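Local coordinates for protein alpha-fucosidase (Bifidobacterium bifidum, PDB 2EAB) that probably hydrolyses alpha-1,2-L-fucosidic linkages, releasing fucose from glycans, this chain being the calcium-binding family 95 glycoside hydrolase catalytic portion of a longer protein, at residues Q676-S681 with Q718-W723. Sequence-based numbering, arbitrary orientation.
Sequences QHRHMS and QSNTGW. With EDO (1,2-ethanediol), chain D.
R678 and N720 meet through a nearly straight hydrogen bond, and the pair illustrates how an arginine can help join a loop to the run leading into a helix. NE of R678 gives its hydrogen to OD1 of N720 at 2.9 Å, with an N-H...O angle of 173° and the oxygen almost in the guanidinium plane. The amide and guanidinium planes are nearly coplanar. The arginine reaches this far because CG is anti to the backbone N and the chain runs extended to NE. The same OD1 also accepts from the backbone N of T721 at 2.8 Å, so two donors grip it and hold the amide in place. Further along, NH2 of R678 makes a weak bond to the carbonyl O of T721, whose OG1 is itself hydrogen-bonded to O of H761.

Packing on the W723 indole provides the second kind of contact. The guanidinium sits over one face of the W723 ring, tilted 51° from it, with CZ offset toward the rim and NH1 3.6 Å from NE1. H679 meets the far end of the same indole: CH2 of W723 sits over the centre of the imidazole face, 3.4 Å from NE2 of H679, the ring planes inclined at 47°. An alanine at R678 would probably leave OD1 of N720 without its side-chain donor and this indole face without its guanidinium cover.

In the fold, this contact joins the loop between helices 632-639 and 697-711 to the segment that runs into helix 722-734, within the family 95 catalytic domain. R728 of that helix bonds O of R678, while R710 of helix 697-711 bonds O of H679.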
ATOM      1  N   GLN A 676       8.965  19.647  15.102  1.00 10.97           N
ATOM      2  CA  GLN A 676       9.112  18.967  13.817  1.00 11.40           C
ATOM      3  C   GLN A 676       9.139  17.441  13.918  1.00 10.72           C
ATOM      4  O   GLN A 676       9.822  16.783  13.141  1.00 10.75           O
ATOM      5  CB  GLN A 676      10.372  19.451  13.096  1.00 11.64           C
ATOM      6  CG  GLN A 676      10.338  20.895  12.630  1.00 13.33           C
ATOM      7  CD  GLN A 676      11.591  21.250  11.853  1.00 13.79           C
ATOM      8  OE1 GLN A 676      11.833  20.728  10.765  1.00 18.23           O
ATOM      9  NE2 GLN A 676      12.404  22.128  12.421  1.00 17.60           N
ATOM     10  N   HIS A 677       8.387  16.877  14.860  1.00 10.28           N
ATOM     11  CA  HIS A 677       8.314  15.420  14.974  1.00  9.66           C
ATOM     12  C   HIS A 677       7.899  14.774  13.651  1.00  9.54           C
ATOM     13  O   HIS A 677       7.023  15.284  12.950  1.00  9.53           O
ATOM     14  CB  HIS A 677       7.367  15.004  16.097  1.00  9.60           C
ATOM     15  CG  HIS A 677       7.317  13.524  16.322  1.00  8.83           C
ATOM     16  ND1 HIS A 677       8.415  12.795  16.722  1.00  9.26           N
ATOM     17  CD2 HIS A 677       6.303  12.634  16.185  1.00  8.68           C
ATOM     18  CE1 HIS A 677       8.081  11.520  16.821  1.00  9.65           C
ATOM     19  NE2 HIS A 677       6.804  11.395  16.504  1.00  9.48           N
ATOM     20  N   ARG A 678       8.534  13.655  13.316  1.00  9.45           N
ATOM     21  CA  ARG A 678       8.344  13.010  12.018  1.00  9.43           C
ATOM     22  C   ARG A 678       6.926  12.475  11.797  1.00  9.10           C
ATOM     23  O   ARG A 678       6.372  12.599  10.699  1.00  9.60           O
ATOM     24  CB  ARG A 678       9.372  11.896  11.815  1.00  9.36           C
ATOM     25  CG  ARG A 678       9.389  11.330  10.413  1.00 10.20           C
ATOM     26  CD  ARG A 678      10.621  10.491  10.200  1.00 11.46           C
ATOM     27  NE  ARG A 678      10.727  10.020   8.825  1.00 10.77           N
ATOM     28  CZ  ARG A 678      10.826   8.742   8.476  1.00 10.47           C
ATOM     29  NH1 ARG A 678      10.849   7.787   9.402  1.00 10.07           N
ATOM     30  NH2 ARG A 678      10.926   8.421   7.195  1.00 10.56           N
ATOM     31  N   HIS A 679       6.345  11.874  12.830  1.00  8.57           N
ATOM     32  CA  HIS A 679       4.965  11.414  12.768  1.00  8.31           C
ATOM     33  C   HIS A 679       4.002  12.585  12.930  1.00  7.71           C
ATOM     34  O   HIS A 679       4.326  13.577  13.579  1.00  8.05           O
ATOM     35  CB  HIS A 679       4.686  10.411  13.883  1.00  8.49           C
ATOM     36  CG  HIS A 679       5.289   9.059  13.664  1.00  9.35           C
ATOM     37  ND1 HIS A 679       6.628   8.794  13.859  1.00 11.43           N
ATOM     38  CD2 HIS A 679       4.721   7.886  13.304  1.00  9.20           C
ATOM     39  CE1 HIS A 679       6.861   7.519  13.604  1.00 11.73           C
ATOM     40  NE2 HIS A 679       5.722   6.945  13.265  1.00 12.36           N
ATOM     41  N   MET A 680       2.813  12.438  12.352  1.00  7.86           N
ATOM     42  CA  MET A 680       1.708  13.377  12.537  1.00  7.94           C
ATOM     43  C   MET A 680       0.464  12.538  12.810  1.00  7.44           C
ATOM     44  O   MET A 680      -0.512  12.563  12.048  1.00  7.76           O
ATOM     45  CB  MET A 680       1.510  14.256  11.297  1.00  8.14           C
ATOM     46  CG  MET A 680       2.793  14.873  10.753  1.00  8.85           C
ATOM     47  SD  MET A 680       2.532  16.074   9.438  1.00  9.17           S
ATOM     48  CE  MET A 680       1.637  15.081   8.237  1.00 10.55           C
ATOM     49  N   SER A 681       0.510  11.781  13.898  1.00  7.36           N
ATOM     50  CA  SER A 681      -0.511  10.771  14.168  1.00  7.17           C
ATOM     51  C   SER A 681      -1.889  11.359  14.437  1.00  6.99           C
ATOM     52  O   SER A 681      -2.900  10.693  14.253  1.00  7.15           O
ATOM     53  CB  SER A 681      -0.079   9.878  15.330  1.00  7.25           C
ATOM     54  OG  SER A 681       1.120   9.192  15.017  1.00  7.12           O
ATOM     55  N   GLN A 718      10.645  21.431   4.749  1.00 11.66           N
ATOM     56  CA  GLN A 718      11.646  20.396   4.982  1.00 11.94           C
ATOM     57  C   GLN A 718      11.393  19.135   4.173  1.00 11.92           C
ATOM     58  O   GLN A 718      10.247  18.717   3.973  1.00 12.47           O
ATOM     59  CB  GLN A 718      11.738  20.054   6.472  1.00 11.91           C
ATOM     60  CG  GLN A 718      12.183  21.217   7.350  1.00 12.40           C
ATOM     61  CD  GLN A 718      13.549  21.763   6.962  1.00 13.62           C
ATOM     62  OE1 GLN A 718      13.660  22.857   6.406  1.00 14.56           O
ATOM     63  NE2 GLN A 718      14.592  20.994   7.240  1.00 13.85           N
ATOM     64  N   SER A 719      12.485  18.532   3.718  1.00 12.04           N
ATOM     65  CA  SER A 719      12.431  17.243   3.059  1.00 12.07           C
ATOM     66  C   SER A 719      12.110  16.146   4.067  1.00 11.41           C
ATOM     67  O   SER A 719      12.317  16.302   5.276  1.00 11.76           O
ATOM     68  CB  SER A 719      13.771  16.945   2.386  1.00 12.54           C
ATOM     69  OG  SER A 719      13.725  15.719   1.679  1.00 14.13           O
ATOM     70  N   ASN A 720      11.571  15.046   3.561  1.00 10.72           N
ATOM     71  CA  ASN A 720      11.496  13.814   4.324  1.00  9.96           C
ATOM     72  C   ASN A 720      11.495  12.641   3.354  1.00  9.81           C
ATOM     73  O   ASN A 720      11.668  12.823   2.147  1.00  9.64           O
ATOM     74  CB  ASN A 720      10.283  13.797   5.265  1.00 10.48           C
ATOM     75  CG  ASN A 720      10.594  13.138   6.596  1.00 10.95           C
ATOM     76  OD1 ASN A 720      10.921  11.949   6.657  1.00 10.70           O
ATOM     77  ND2 ASN A 720      10.489  13.910   7.672  1.00 13.54           N
ATOM     78  N   THR A 721      11.318  11.440   3.885  1.00  9.23           N
ATOM     79  CA  THR A 721      11.517  10.224   3.117  1.00  9.12           C
ATOM     80  C   THR A 721      10.424   9.215   3.420  1.00  8.57           C
ATOM     81  O   THR A 721       9.678   9.356   4.399  1.00  8.60           O
ATOM     82  CB  THR A 721      12.855   9.561   3.481  1.00  9.14           C
ATOM     83  OG1 THR A 721      12.852   9.271   4.884  1.00  9.83           O
ATOM     84  CG2 THR A 721      14.048  10.468   3.147  1.00  9.77           C
ATOM     85  N   GLY A 722      10.341   8.194   2.573  1.00  8.50           N
ATOM     86  CA  GLY A 722       9.487   7.039   2.815  1.00  8.37           C
ATOM     87  C   GLY A 722       8.055   7.386   3.170  1.00  8.04           C
ATOM     88  O   GLY A 722       7.436   8.248   2.539  1.00  8.48           O
ATOM     89  N   TRP A 723       7.530   6.721   4.195  1.00  7.89           N
ATOM     90  CA  TRP A 723       6.127   6.901   4.572  1.00  8.07           C
ATOM     91  C   TRP A 723       5.841   8.339   5.003  1.00  7.98           C
ATOM     92  O   TRP A 723       4.725   8.836   4.825  1.00  7.94           O
ATOM     93  CB  TRP A 723       5.688   5.910   5.670  1.00  8.31           C
ATOM     94  CG  TRP A 723       6.451   6.056   6.952  1.00  8.43           C
ATOM     95  CD1 TRP A 723       7.530   5.322   7.347  1.00  8.87           C
ATOM     96  CD2 TRP A 723       6.205   7.005   8.000  1.00  8.51           C
ATOM     97  NE1 TRP A 723       7.974   5.755   8.572  1.00  9.35           N
ATOM     98  CE2 TRP A 723       7.181   6.788   8.993  1.00  8.85           C
ATOM     99  CE3 TRP A 723       5.253   8.019   8.193  1.00  7.84           C
ATOM    100  CZ2 TRP A 723       7.240   7.550  10.160  1.00  9.11           C
ATOM    101  CZ3 TRP A 723       5.314   8.779   9.350  1.00  8.54           C
ATOM    102  CH2 TRP A 723       6.300   8.537  10.323  1.00  9.15           C
TER
HETATM  103  C1  EDO D4804       0.449   6.945  12.388  1.00 29.74           C
HETATM  104  O1  EDO D4804       1.558   7.959  12.573  1.00 30.59           O
HETATM  105  C2  EDO D4804       0.782   5.777  13.399  1.00 30.60           C
HETATM  106  O2  EDO D4804       2.011   5.064  12.914  1.00 27.98           O